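Local coordinates for alkyltransferase-like protein 1 (Schizosaccharomyces pombe, PDB 3GVA) that recognises O6-alkylguanine lesions in DNA, flips the damaged base into a hydrophobic binding pocket and so presents the lesion to nucleotide excision repair, at residues C15-G20 with W56-N61. Residues are numbered along the deposited sequence; the frame is centred on the assembly and turned at random.
Sequences CEIPYG and WHRVIN
The guanidinium of Arg58 lies with one face against the backbone of Pro18 and Tyr19: Tyr19 CA sits 3.6 Å above the plane, over its centre, and Pro18 C packs on the same face nearer the rim. The Tyr19 ring does not stack on it; the two planes are turned 71° apart, and NH2 approaches the ring obliquely, with Tyr19 CD1 3.8 Å from Arg58 NH2. In its own segment, the CG of Arg58 rests on one face of the His57 ring, toward the rim.

The arginine reaches this far because its chain is extended from CG to NE. Along the way Arg58 CD passes 3.6 Å from Pro18 O, and Ile17 and the methylenes of Arg58 run alongside each other, pointing opposite ways, with Ile17 CG2 3.9 Å from Arg58 CB. At the tip, Arg58 NH1 gives a weak, bent hydrogen bond to Ile17 O (2.9 Å, 123° at the hydrogen). The stronger partner is Glu85, whose OE2 forms a salt bridge with NE and also accepts the Gly20 N-H, while its OE1 is hydrogen-bonded to His57 NE2.

Beyond the arginine, Ile17 CD1 meets Val59 CG2 at 3.9 Å, the two side chains turned nearly perpendicular. With CG1 of Ile17 anti to the carbonyl carbon (chi1 -56°) and the chain extended beyond it, CD1 reaches this neighbour. Val59 also borders Tyr25, a residue inferred to be needed for nucleotide flipping.

An alanine at Arg58 would probably leave Glu85 without its cationic mate and open a gap beside Ile17 and Tyr19. The contact joins the loop after helix 3-14 to the loop after helix 38-46 mostly through Arg58, whose charge is probably balanced mainly by Glu85, with the Ile17-Val59 pair adding a small apolar contact.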
# COMPACT_ATOMS: atom_id res chain seq x y z
N CYS A 15 8.13 -1.11 5.74
CA CYS A 15 8.50 -2.28 6.53
C CYS A 15 7.98 -2.15 7.96
O CYS A 15 7.94 -3.12 8.71
CB CYS A 15 10.02 -2.45 6.56
SG CYS A 15 10.73 -3.06 5.01
N GLU A 16 7.60 -0.93 8.35
CA GLU A 16 7.08 -0.72 9.69
C GLU A 16 5.57 -0.89 9.82
O GLU A 16 5.07 -0.99 10.94
CB GLU A 16 7.49 0.66 10.20
CG GLU A 16 8.96 0.75 10.54
CD GLU A 16 9.32 2.10 11.11
OE1 GLU A 16 9.28 3.09 10.35
OE2 GLU A 16 9.63 2.17 12.31
N ILE A 17 4.84 -0.89 8.71
CA ILE A 17 3.39 -1.09 8.76
C ILE A 17 3.19 -2.48 9.38
O ILE A 17 3.73 -3.47 8.88
CB ILE A 17 2.73 -1.08 7.35
CG1 ILE A 17 3.08 0.21 6.61
CG2 ILE A 17 1.21 -1.20 7.47
CD1 ILE A 17 2.61 0.24 5.16
N PRO A 18 2.44 -2.56 10.48
CA PRO A 18 2.27 -3.90 11.06
C PRO A 18 1.38 -4.88 10.31
O PRO A 18 0.54 -4.50 9.48
CB PRO A 18 1.77 -3.60 12.47
CG PRO A 18 1.03 -2.32 12.30
CD PRO A 18 1.92 -1.52 11.38
N TYR A 19 1.60 -6.15 10.60
CA TYR A 19 0.85 -7.25 10.03
C TYR A 19 -0.64 -6.94 10.21
O TYR A 19 -1.06 -6.51 11.28
CB TYR A 19 1.21 -8.53 10.79
CG TYR A 19 0.55 -9.79 10.31
CD1 TYR A 19 1.15 -10.59 9.34
CD2 TYR A 19 -0.65 -10.22 10.87
CE1 TYR A 19 0.58 -11.79 8.94
CE2 TYR A 19 -1.24 -11.42 10.47
CZ TYR A 19 -0.62 -12.20 9.51
OH TYR A 19 -1.19 -13.39 9.12
N GLY A 20 -1.43 -7.13 9.16
CA GLY A 20 -2.86 -6.88 9.27
C GLY A 20 -3.30 -5.43 9.19
O GLY A 20 -4.48 -5.14 9.31
N TRP A 56 4.88 -4.32 0.41
CA TRP A 56 4.15 -3.38 -0.43
C TRP A 56 2.64 -3.61 -0.47
O TRP A 56 1.87 -2.70 -0.77
CB TRP A 56 4.69 -3.42 -1.86
CG TRP A 56 4.61 -4.79 -2.46
CD1 TRP A 56 5.54 -5.79 -2.35
CD2 TRP A 56 3.51 -5.34 -3.18
NE1 TRP A 56 5.08 -6.93 -2.96
CE2 TRP A 56 3.83 -6.69 -3.48
CE3 TRP A 56 2.27 -4.84 -3.60
CZ2 TRP A 56 2.97 -7.53 -4.18
CZ3 TRP A 56 1.41 -5.68 -4.30
CH2 TRP A 56 1.76 -7.01 -4.57
N HIS A 57 2.21 -4.83 -0.18
CA HIS A 57 0.79 -5.13 -0.23
C HIS A 57 0.00 -4.37 0.83
O HIS A 57 -1.22 -4.26 0.74
CB HIS A 57 0.56 -6.64 -0.10
CG HIS A 57 1.02 -7.21 1.21
ND1 HIS A 57 2.35 -7.33 1.54
CD2 HIS A 57 0.32 -7.63 2.29
CE1 HIS A 57 2.46 -7.80 2.77
NE2 HIS A 57 1.24 -7.99 3.25
N ARG A 58 0.70 -3.85 1.84
CA ARG A 58 0.04 -3.10 2.91
C ARG A 58 -0.17 -1.63 2.56
O ARG A 58 -0.71 -0.87 3.36
CB ARG A 58 0.83 -3.23 4.21
CG ARG A 58 0.81 -4.65 4.77
CD ARG A 58 1.64 -4.82 6.02
NE ARG A 58 1.81 -6.23 6.32
CZ ARG A 58 2.85 -6.74 6.99
NH1 ARG A 58 3.81 -5.94 7.43
NH2 ARG A 58 2.95 -8.05 7.16
N VAL A 59 0.26 -1.22 1.38
CA VAL A 59 0.07 0.16 0.94
C VAL A 59 -1.06 0.15 -0.10
O VAL A 59 -0.98 -0.54 -1.12
CB VAL A 59 1.37 0.73 0.32
CG1 VAL A 59 1.18 2.20 -0.03
CG2 VAL A 59 2.52 0.59 1.31
N ILE A 60 -2.13 0.90 0.17
CA ILE A 60 -3.27 0.94 -0.74
C ILE A 60 -3.65 2.39 -1.02
O ILE A 60 -3.19 3.28 -0.31
CB ILE A 60 -4.51 0.23 -0.14
CG1 ILE A 60 -4.98 0.96 1.12
CG2 ILE A 60 -4.17 -1.21 0.20
CD1 ILE A 60 -6.24 0.38 1.74
N ASN A 61 -4.48 2.63 -2.02
CA ASN A 61 -4.86 4.02 -2.28
C ASN A 61 -5.84 4.50 -1.21
O ASN A 61 -6.49 3.70 -0.53
CB ASN A 61 -5.42 4.19 -3.70
CG ASN A 61 -6.56 3.27 -4.01
OD1 ASN A 61 -7.65 3.40 -3.44
ND2 ASN A 61 -6.33 2.32 -4.92